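Chitinase (Chromobacterium violaceum, PDB 4TXG) probably hydrolyses the glycosidic bonds of chitin, as expected of a family 18 glycoside hydrolase that also carries a carbohydrate-binding module. Local coordinates at residues Pro690-Thr701 with Gly732-Ser743; Ala656-Gly664 with Lys678-Leu689. All coordinates share one frame; numbering follows the deposited sequence.

Contact 1 (Pro690-Thr701 with Gly732-Ser743). With CS (cesium ion), chain G.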
loop_
_atom_site.group_PDB
_atom_site.type_symbol
_atom_site.label_atom_id
_atom_site.label_comp_id
_atom_site.label_asym_id
_atom_site.label_seq_id
_atom_site.Cartn_x
_atom_site.Cartn_y
_atom_site.Cartn_z
ATOM N N PRO A 690 -29.128 15.258 25.250
ATOM C CA PRO A 690 -29.809 16.553 25.160
ATOM C C PRO A 690 -29.263 17.398 24.021
ATOM O O PRO A 690 -28.126 17.191 23.596
ATOM C CB PRO A 690 -29.495 17.221 26.505
ATOM C CG PRO A 690 -28.919 16.166 27.371
ATOM C CD PRO A 690 -28.321 15.139 26.473
ATOM N N GLY A 691 -30.052 18.361 23.558
ATOM C CA GLY A 691 -29.546 19.334 22.608
ATOM C C GLY A 691 -28.313 20.002 23.186
ATOM O O GLY A 691 -28.215 20.184 24.398
ATOM N N GLY A 692 -27.354 20.342 22.333
ATOM C CA GLY A 692 -26.107 20.902 22.813
ATOM C C GLY A 692 -25.025 19.862 23.064
ATOM O O GLY A 692 -23.863 20.220 23.263
ATOM N N THR A 693 -25.393 18.580 23.065
ATOM C CA THR A 693 -24.404 17.506 23.206
ATOM C C THR A 693 -23.360 17.630 22.088
ATOM O O THR A 693 -23.719 17.808 20.924
ATOM C CB THR A 693 -25.078 16.105 23.175
ATOM O OG1 THR A 693 -25.932 15.959 24.322
ATOM C CG2 THR A 693 -24.040 15.003 23.190
ATOM N N GLU A 694 -22.073 17.563 22.435
ATOM C CA GLU A 694 -21.020 17.816 21.447
ATOM C C GLU A 694 -20.303 16.548 21.014
ATOM O O GLU A 694 -19.833 15.771 21.843
ATOM C CB GLU A 694 -19.990 18.808 21.992
ATOM C CG GLU A 694 -18.898 19.145 20.983
ATOM C CD GLU A 694 -17.905 20.160 21.504
ATOM O OE1 GLU A 694 -17.901 20.406 22.730
ATOM O OE2 GLU A 694 -17.134 20.714 20.687
ATOM N N PHE A 695 -20.219 16.345 19.706
ATOM C CA PHE A 695 -19.471 15.222 19.170
ATOM C C PHE A 695 -18.194 15.761 18.552
ATOM O O PHE A 695 -18.245 16.729 17.798
ATOM C CB PHE A 695 -20.292 14.458 18.127
ATOM C CG PHE A 695 -21.681 14.089 18.595
ATOM C CD1 PHE A 695 -21.862 13.131 19.579
ATOM C CD2 PHE A 695 -22.795 14.685 18.029
ATOM C CE1 PHE A 695 -23.138 12.782 20.014
ATOM C CE2 PHE A 695 -24.082 14.340 18.455
ATOM C CZ PHE A 695 -24.242 13.381 19.449
ATOM N N GLN A 696 -17.055 15.158 18.885
ATOM C CA GLN A 696 -15.800 15.513 18.226
ATOM C C GLN A 696 -15.137 14.269 17.652
ATOM O O GLN A 696 -15.359 13.162 18.135
ATOM C CB GLN A 696 -14.832 16.201 19.189
ATOM C CG GLN A 696 -15.271 17.573 19.658
ATOM C CD GLN A 696 -14.176 18.298 20.423
ATOM O OE1 GLN A 696 -13.054 17.799 20.558
ATOM N NE2 GLN A 696 -14.492 19.487 20.919
ATOM N N PHE A 697 -14.328 14.456 16.617
ATOM C CA PHE A 697 -13.542 13.352 16.082
ATOM C C PHE A 697 -12.390 13.905 15.251
ATOM O O PHE A 697 -12.415 15.065 14.833
ATOM C CB PHE A 697 -14.401 12.391 15.249
ATOM C CG PHE A 697 -15.322 13.069 14.263
ATOM C CD1 PHE A 697 -14.890 13.365 12.975
ATOM C CD2 PHE A 697 -16.624 13.383 14.617
ATOM C CE1 PHE A 697 -15.738 13.980 12.060
ATOM C CE2 PHE A 697 -17.475 13.998 13.708
ATOM C CZ PHE A 697 -17.030 14.298 12.429
ATOM N N ASP A 698 -11.380 13.068 15.043
ATOM C CA ASP A 698 -10.212 13.439 14.246
ATOM C C ASP A 698 -10.416 13.103 12.775
ATOM O O ASP A 698 -10.748 11.971 12.425
ATOM C CB ASP A 698 -8.955 12.724 14.756
ATOM C CG ASP A 698 -8.444 13.287 16.064
ATOM O OD1 ASP A 698 -8.710 14.471 16.367
ATOM O OD2 ASP A 698 -7.754 12.533 16.783
ATOM N N VAL A 699 -10.219 14.099 11.920
ATOM C CA VAL A 699 -10.191 13.903 10.478
ATOM C C VAL A 699 -8.737 14.019 10.027
ATOM O O VAL A 699 -8.056 14.971 10.412
ATOM C CB VAL A 699 -11.082 14.947 9.771
ATOM C CG1 VAL A 699 -11.042 14.783 8.254
ATOM C CG2 VAL A 699 -12.514 14.821 10.293
ATOM N N PRO A 700 -8.244 13.048 9.241
ATOM C CA PRO A 700 -6.830 13.159 8.853
ATOM C C PRO A 700 -6.584 14.399 7.995
ATOM O O PRO A 700 -7.489 14.867 7.302
ATOM C CB PRO A 700 -6.576 11.876 8.056
ATOM C CG PRO A 700 -7.939 11.499 7.507
ATOM C CD PRO A 700 -8.918 11.906 8.599
ATOM N N THR A 701 -5.367 14.922 8.064
ATOM C CA THR A 701 -5.007 16.143 7.351
ATOM C C THR A 701 -4.824 15.938 5.845
ATOM O O THR A 701 -4.393 16.847 5.143
ATOM C CB THR A 701 -3.705 16.730 7.917
ATOM O OG1 THR A 701 -2.722 15.685 7.997
ATOM C CG2 THR A 701 -3.942 17.324 9.318
ATOM N N GLY A 732 0.705 18.306 10.666
ATOM C CA GLY A 732 0.132 17.549 11.764
ATOM C C GLY A 732 -0.648 16.361 11.233
ATOM O O GLY A 732 -0.833 16.233 10.024
ATOM N N ASP A 733 -1.101 15.497 12.140
ATOM C CA ASP A 733 -1.869 14.303 11.786
ATOM C C ASP A 733 -3.366 14.572 11.589
ATOM O O ASP A 733 -3.982 14.030 10.664
ATOM C CB ASP A 733 -1.722 13.228 12.871
ATOM C CG ASP A 733 -0.327 12.629 12.938
ATOM O OD1 ASP A 733 0.464 12.808 11.989
ATOM O OD2 ASP A 733 -0.030 11.947 13.946
ATOM N N PHE A 734 -3.958 15.370 12.474
ATOM C CA PHE A 734 -5.411 15.498 12.467
ATOM C C PHE A 734 -5.917 16.909 12.582
ATOM O O PHE A 734 -5.331 17.752 13.262
ATOM C CB PHE A 734 -6.022 14.683 13.610
ATOM C CG PHE A 734 -5.660 13.233 13.572
ATOM C CD1 PHE A 734 -6.130 12.423 12.550
ATOM C CD2 PHE A 734 -4.843 12.682 14.547
ATOM C CE1 PHE A 734 -5.806 11.075 12.512
ATOM C CE2 PHE A 734 -4.495 11.333 14.507
ATOM C CZ PHE A 734 -4.978 10.530 13.496
ATOM N N ASN A 735 -7.042 17.135 11.919
ATOM C CA ASN A 735 -7.872 18.292 12.190
ATOM C C ASN A 735 -9.053 17.818 13.026
ATOM O O ASN A 735 -9.872 17.033 12.544
ATOM C CB ASN A 735 -8.351 18.929 10.886
ATOM C CG ASN A 735 -7.210 19.442 10.043
ATOM O OD1 ASN A 735 -6.316 20.117 10.547
ATOM N ND2 ASN A 735 -7.227 19.115 8.753
ATOM N N ARG A 736 -9.145 18.262 14.272
ATOM C CA ARG A 736 -10.252 17.797 15.098
ATOM C C ARG A 736 -11.501 18.607 14.799
ATOM O O ARG A 736 -11.470 19.833 14.765
ATOM C CB ARG A 736 -9.913 17.860 16.585
ATOM C CG ARG A 736 -10.939 17.102 17.431
ATOM C CD ARG A 736 -10.386 16.652 18.777
ATOM N NE ARG A 736 -11.365 15.807 19.464
ATOM C CZ ARG A 736 -11.492 14.499 19.263
ATOM N NH1 ARG A 736 -10.702 13.862 18.396
ATOM N NH2 ARG A 736 -12.417 13.823 19.932
ATOM N N VAL A 737 -12.600 17.893 14.584
ATOM C CA VAL A 737 -13.868 18.474 14.157
ATOM C C VAL A 737 -14.867 18.417 15.306
ATOM O O VAL A 737 -14.818 17.495 16.112
ATOM C CB VAL A 737 -14.405 17.709 12.929
ATOM C CG1 VAL A 737 -15.885 17.970 12.695
ATOM C CG2 VAL A 737 -13.574 18.059 11.708
ATOM N N SER A 738 -15.739 19.418 15.398
ATOM C CA SER A 738 -16.821 19.416 16.374
ATOM C C SER A 738 -18.155 19.631 15.679
ATOM O O SER A 738 -18.287 20.490 14.809
ATOM C CB SER A 738 -16.608 20.501 17.428
ATOM O OG SER A 738 -17.791 20.737 18.181
ATOM N N VAL A 739 -19.149 18.845 16.066
ATOM C CA VAL A 739 -20.516 19.152 15.680
ATOM C C VAL A 739 -21.403 18.904 16.895
ATOM O O VAL A 739 -21.201 17.945 17.634
ATOM C CB VAL A 739 -20.983 18.322 14.466
ATOM C CG1 VAL A 739 -20.953 16.824 14.784
ATOM C CG2 VAL A 739 -22.386 18.778 14.008
ATOM N N LYS A 740 -22.357 19.799 17.124
ATOM C CA LYS A 740 -23.251 19.684 18.267
ATOM C C LYS A 740 -24.676 19.406 17.815
ATOM O O LYS A 740 -25.110 19.907 16.774
ATOM C CB LYS A 740 -23.242 20.972 19.098
ATOM C CG LYS A 740 -21.900 21.352 19.664
ATOM C CD LYS A 740 -22.009 22.595 20.531
ATOM C CE LYS A 740 -20.643 23.008 21.056
ATOM N NZ LYS A 740 -20.710 24.226 21.906
ATOM N N LEU A 741 -25.414 18.629 18.604
ATOM C CA LEU A 741 -26.861 18.633 18.452
ATOM C C LEU A 741 -27.320 20.072 18.659
ATOM O O LEU A 741 -26.818 20.763 19.548
ATOM C CB LEU A 741 -27.542 17.698 19.458
ATOM C CG LEU A 741 -27.321 16.187 19.275
ATOM C CD1 LEU A 741 -27.961 15.394 20.411
ATOM C CD2 LEU A 741 -27.876 15.721 17.924
ATOM N N PRO A 742 -28.258 20.549 17.830
ATOM C CA PRO A 742 -28.817 21.883 18.084
ATOM C C PRO A 742 -29.392 21.945 19.470
ATOM O O PRO A 742 -29.837 20.916 19.980
ATOM C CB PRO A 742 -29.944 22.028 17.062
ATOM C CG PRO A 742 -29.760 21.004 16.124
ATOM C CD PRO A 742 -28.842 19.920 16.644
ATOM N N SER A 743 -29.411 23.137 20.049
ATOM C CA SER A 743 -29.883 23.325 21.409
ATOM C C SER A 743 -31.274 22.732 21.611
ATOM O O SER A 743 -31.589 22.265 22.700
ATOM C CB SER A 743 -29.879 24.814 21.765
ATOM O OG SER A 743 -30.786 25.548 20.951
HETATM CS CS CS G . -5.047 18.672 16.156
HETATM O O HOH W 1 -32.699 19.525 23.620
HETATM O O HOH W 2 -12.534 15.732 22.755
HETATM O O HOH W 3 -6.602 16.094 17.360
HETATM O O HOH W 4 -8.936 17.313 7.613
HETATM O O HOH W 5 -5.299 19.426 6.346
#

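Contact 2 (Ala656-Gly664 with Lys678-Leu689)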
loop_
_atom_site.group_PDB
_atom_site.type_symbol
_atom_site.label_atom_id
_atom_site.label_comp_id
_atom_site.label_asym_id
_atom_site.label_seq_id
_atom_site.Cartn_x
_atom_site.Cartn_y
_atom_site.Cartn_z
ATOM N N ALA A 656 -16.812 5.740 28.887
ATOM C CA ALA A 656 -17.268 5.648 27.511
ATOM C C ALA A 656 -18.786 5.674 27.428
ATOM O O ALA A 656 -19.477 5.526 28.432
ATOM C CB ALA A 656 -16.730 4.382 26.856
ATOM N N ILE A 657 -19.297 5.885 26.219
ATOM C CA ILE A 657 -20.736 5.781 25.971
ATOM C C ILE A 657 -20.909 5.073 24.635
ATOM O O ILE A 657 -20.072 5.226 23.744
ATOM C CB ILE A 657 -21.425 7.174 25.973
ATOM C CG1 ILE A 657 -22.953 7.032 25.889
ATOM C CG2 ILE A 657 -20.860 8.062 24.863
ATOM C CD1 ILE A 657 -23.713 8.345 26.065
ATOM N N ASP A 658 -21.965 4.278 24.484
ATOM C CA ASP A 658 -22.146 3.546 23.230
ATOM C C ASP A 658 -22.897 4.384 22.204
ATOM O O ASP A 658 -24.112 4.256 22.044
ATOM C CB ASP A 658 -22.883 2.230 23.459
ATOM C CG ASP A 658 -22.651 1.236 22.341
ATOM O OD1 ASP A 658 -22.112 1.630 21.277
ATOM O OD2 ASP A 658 -23.010 0.054 22.528
ATOM N N VAL A 659 -22.155 5.259 21.538
ATOM C CA VAL A 659 -22.674 6.048 20.433
ATOM C C VAL A 659 -21.872 5.641 19.206
ATOM O O VAL A 659 -20.642 5.549 19.266
ATOM C CB VAL A 659 -22.554 7.562 20.704
ATOM C CG1 VAL A 659 -22.952 8.374 19.474
ATOM C CG2 VAL A 659 -23.430 7.934 21.898
ATOM N N GLY A 660 -22.570 5.354 18.115
ATOM C CA GLY A 660 -21.922 4.901 16.897
ATOM C C GLY A 660 -21.865 5.989 15.845
ATOM O O GLY A 660 -22.776 6.811 15.742
ATOM N N PHE A 661 -20.789 5.990 15.061
ATOM C CA PHE A 661 -20.592 6.969 13.994
ATOM C C PHE A 661 -20.194 6.277 12.701
ATOM O O PHE A 661 -19.332 5.397 12.714
ATOM C CB PHE A 661 -19.485 7.969 14.336
ATOM C CG PHE A 661 -19.777 8.856 15.506
ATOM C CD1 PHE A 661 -19.615 8.392 16.805
ATOM C CD2 PHE A 661 -20.166 10.171 15.308
ATOM C CE1 PHE A 661 -19.864 9.218 17.883
ATOM C CE2 PHE A 661 -20.417 11.000 16.389
ATOM C CZ PHE A 661 -20.270 10.520 17.677
ATOM N N SER A 662 -20.774 6.692 11.578
ATOM C CA SER A 662 -20.276 6.209 10.290
ATOM C C SER A 662 -20.608 7.147 9.139
ATOM O O SER A 662 -21.672 7.770 9.117
ATOM C CB SER A 662 -20.828 4.812 9.988
ATOM O OG SER A 662 -22.239 4.796 10.026
ATOM N N LEU A 663 -19.675 7.247 8.193
ATOM C CA LEU A 663 -19.908 7.956 6.938
ATOM C C LEU A 663 -20.362 6.962 5.889
ATOM O O LEU A 663 -19.778 5.888 5.764
ATOM C CB LEU A 663 -18.639 8.678 6.466
ATOM C CG LEU A 663 -18.106 9.799 7.340
ATOM C CD1 LEU A 663 -16.802 10.363 6.779
ATOM C CD2 LEU A 663 -19.171 10.895 7.451
ATOM N N GLY A 664 -21.400 7.313 5.132
ATOM C CA GLY A 664 -21.916 6.433 4.099
ATOM C C GLY A 664 -22.682 7.215 3.047
ATOM O O GLY A 664 -22.635 8.443 3.026
ATOM N N LYS A 678 -23.005 11.011 3.904
ATOM C CA LYS A 678 -23.870 11.291 5.037
ATOM C C LYS A 678 -23.239 10.741 6.311
ATOM O O LYS A 678 -22.792 9.594 6.336
ATOM C CB LYS A 678 -25.245 10.663 4.798
ATOM C CG LYS A 678 -26.324 11.083 5.767
ATOM C CD LYS A 678 -27.666 10.510 5.334
ATOM C CE LYS A 678 -28.046 10.989 3.940
ATOM N NZ LYS A 678 -29.158 10.179 3.369
ATOM N N LEU A 679 -23.188 11.557 7.360
ATOM C CA LEU A 679 -22.750 11.088 8.677
ATOM C C LEU A 679 -23.955 10.617 9.489
ATOM O O LEU A 679 -24.905 11.373 9.700
ATOM C CB LEU A 679 -22.000 12.192 9.426
ATOM C CG LEU A 679 -21.610 11.922 10.886
ATOM C CD1 LEU A 679 -20.630 10.761 11.001
ATOM C CD2 LEU A 679 -21.046 13.187 11.540
ATOM N N THR A 680 -23.934 9.359 9.919
ATOM C CA THR A 680 -25.017 8.838 10.748
ATOM C C THR A 680 -24.504 8.633 12.162
ATOM O O THR A 680 -23.458 8.024 12.364
ATOM C CB THR A 680 -25.585 7.510 10.211
ATOM O OG1 THR A 680 -26.174 7.727 8.919
ATOM C CG2 THR A 680 -26.654 6.956 11.160
ATOM N N ILE A 681 -25.237 9.171 13.131
ATOM C CA ILE A 681 -24.880 9.040 14.541
ATOM C C ILE A 681 -25.998 8.273 15.222
ATOM O O ILE A 681 -27.164 8.640 15.085
ATOM C CB ILE A 681 -24.695 10.417 15.225
ATOM C CG1 ILE A 681 -23.643 11.259 14.494
ATOM C CG2 ILE A 681 -24.341 10.236 16.706
ATOM C CD1 ILE A 681 -23.628 12.728 14.929
ATOM N N VAL A 682 -25.655 7.196 15.923
ATOM C CA VAL A 682 -26.659 6.361 16.574
ATOM C C VAL A 682 -26.426 6.305 18.079
ATOM O O VAL A 682 -25.325 5.986 18.542
ATOM C CB VAL A 682 -26.649 4.920 16.016
ATOM C CG1 VAL A 682 -27.793 4.101 16.623
ATOM C CG2 VAL A 682 -26.737 4.933 14.500
ATOM N N ASN A 683 -27.464 6.620 18.842
ATOM C CA ASN A 683 -27.386 6.554 20.291
ATOM C C ASN A 683 -27.789 5.158 20.771
ATOM O O ASN A 683 -28.963 4.810 20.746
ATOM C CB ASN A 683 -28.273 7.641 20.908
ATOM C CG ASN A 683 -28.268 7.616 22.421
ATOM O OD1 ASN A 683 -27.468 6.916 23.038
ATOM N ND2 ASN A 683 -29.154 8.401 23.032
ATOM N N ARG A 684 -26.813 4.350 21.179
ATOM C CA ARG A 684 -27.111 3.010 21.705
ATOM C C ARG A 684 -27.003 2.952 23.226
ATOM O O ARG A 684 -26.891 1.874 23.817
ATOM C CB ARG A 684 -26.184 1.963 21.086
ATOM C CG ARG A 684 -26.237 1.910 19.566
ATOM C CD ARG A 684 -25.379 0.775 19.022
ATOM N NE ARG A 684 -24.963 1.026 17.647
ATOM C CZ ARG A 684 -23.720 1.345 17.289
ATOM N NH1 ARG A 684 -22.755 1.439 18.202
ATOM N NH2 ARG A 684 -23.439 1.560 16.015
ATOM N N SER A 685 -27.021 4.112 23.867
ATOM C CA SER A 685 -27.169 4.136 25.316
ATOM C C SER A 685 -28.654 4.067 25.663
ATOM O O SER A 685 -29.499 4.034 24.766
ATOM C CB SER A 685 -26.541 5.395 25.908
ATOM O OG SER A 685 -27.395 6.505 25.714
ATOM N N GLN A 686 -28.965 4.050 26.957
ATOM C CA GLN A 686 -30.343 4.132 27.424
ATOM C C GLN A 686 -30.663 5.547 27.911
ATOM O O GLN A 686 -31.643 5.759 28.630
ATOM C CB GLN A 686 -30.599 3.126 28.548
ATOM C CG GLN A 686 -30.327 1.683 28.168
ATOM C CD GLN A 686 -30.746 0.720 29.263
ATOM O OE1 GLN A 686 -31.617 1.029 30.079
ATOM N NE2 GLN A 686 -30.125 -0.452 29.292
ATOM N N THR A 687 -29.823 6.505 27.525
ATOM C CA THR A 687 -30.020 7.906 27.897
ATOM C C THR A 687 -30.382 8.760 26.691
ATOM O O THR A 687 -29.919 8.505 25.584
ATOM C CB THR A 687 -28.755 8.528 28.524
ATOM O OG1 THR A 687 -27.808 8.828 27.493
ATOM C CG2 THR A 687 -28.117 7.595 29.504
ATOM N N THR A 688 -31.198 9.783 26.912
ATOM C CA THR A 688 -31.437 10.786 25.883
ATOM C C THR A 688 -30.237 11.732 25.838
ATOM O O THR A 688 -29.816 12.236 26.872
ATOM C CB THR A 688 -32.724 11.597 26.162
ATOM O OG1 THR A 688 -33.840 10.709 26.281
ATOM C CG2 THR A 688 -32.990 12.591 25.044
ATOM N N LEU A 689 -29.671 11.958 24.659
ATOM C CA LEU A 689 -28.636 12.977 24.531
ATOM C C LEU A 689 -29.314 14.318 24.312
ATOM O O LEU A 689 -30.013 14.501 23.316
ATOM C CB LEU A 689 -27.687 12.664 23.375
ATOM C CG LEU A 689 -27.101 11.255 23.329
ATOM C CD1 LEU A 689 -26.210 11.098 22.096
ATOM C CD2 LEU A 689 -26.324 10.947 24.599
HETATM O O HOH W 6 -23.684 5.118 12.376
#

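Contact 1 (Pro690-Thr701 with Gly732-Ser743)
E694 OE2 is gripped by two donors: S738 OG from the opposite strand, at 2.6 Å, and NE2 of Q696. The serine meets it on the anti side, close to the carboxylate plane. The amide comes from above that plane, 68° out of it. With CG of E694 anti to its backbone N (chi1 -178°) and the chain extended beyond, the carboxylate lies alongside S738. The two strands, 694-700 and 734-740, are an antiparallel pair in the mixed sheet of the C-terminal chitinase C region. Paired backbone bonds link F695 with V739, F697 with V737 and V699 with N735.

The polar row continues along the face that carries E694, Q696, D698 and R736. R736 NE donates to Q696 OE1 at 2.8 Å, on a lone pair in the amide plane, so the Q696 amide is held at both its O and its N. The R736 guanidinium lies over the backbone of F697 and sends NH1 to D698 OD1 in a salt bridge of weak geometry, 2.9 Å long. The D698 carboxylate and the guanidinium are turned 81° apart. D698 OD2 hydrogen-bonds to H768 ND1 of strand 767-773, and R736 NH2 also reaches that strand.

The face with F695, F697, V699, V737 and V739 is mostly apolar, with N735 at one end. V737 CG1 touches the F697 ring at CZ, 3.9 Å away, while V737 CG2 meets V699 CG2. Further along, L741 CG packs against F695 CE2.

At the far end T701 OG1 donates to G732 O at 2.8 Å. D698 CB sits over one face of the F734 ring in a CH-pi contact, 3.9 Å from the centroid. A cesium ion is bound by S719 OG, a water and F734 O, the last 3.0 Å from the metal.

Contact 2 (Ala656-Gly664 with Lys678-Leu689)
Strands 659-664 and 678-683 run antiparallel, 167° between their directions, with axes 4.7 Å apart at closest approach. They form one edge of the four-stranded antiparallel sheet in the chitinase C region. Paired backbone bonds join G660 with V682, S662 with T680 and G664 with K678. Beyond the strand, R684 N donates to D658 O at 2.8 Å.

V659, F661, L663, L679 and I681 share one face. I681 CG2 lies over a face of the F661 ring, offset toward the rim, and also meets V659 CG1 at 3.6 Å. CG1 of I681 runs beside the same ring, 3.7 Å from F661 CD2. L663 CD2 packs on L679 CB. Y769 of strand 767-773 stacks on the F661 ring.

Past N683 the chain folds back through an Asx turn and an ST turn. N683 OD1 accepts from both S685 N and S685 OG, the hydroxyl at 2.7 Å on a lone pair. I657 CD1 reaches L689 CD2 at 4.0 Å.

R684 NH1 bridges to D658 OD1 at 3.1 Å, on the syn side but 33° out of the carboxylate plane. One face of the R684 guanidinium lies over the G660 backbone, with G660 CA 3.8 Å from R684 NH2. The two strands thus combine a largely apolar face with one ion pair at the D658/R684 end. R684 is exposed, so solvent probably screens that pair.

How the contacts relate
From the N terminus, the chain first makes contact 2: it pairs 656-664 with 678-689 and closes a short loop of 13 residues. It then runs directly into 690-701, which pairs with 732-743; contact 1 closes that longer loop of 30 residues. The two loops lie in series and neither nest nor cross. Contact 2 belongs mainly to the four-stranded sheet, though 656-657 joins the mixed sheet that holds contact 1. The apolar faces of the two contacts meet: F695 CD1 lies 3.6 Å from F661 CZ, and F695 CD2 approaches I681 CD1. Together they tie the two sheets of this region face to face.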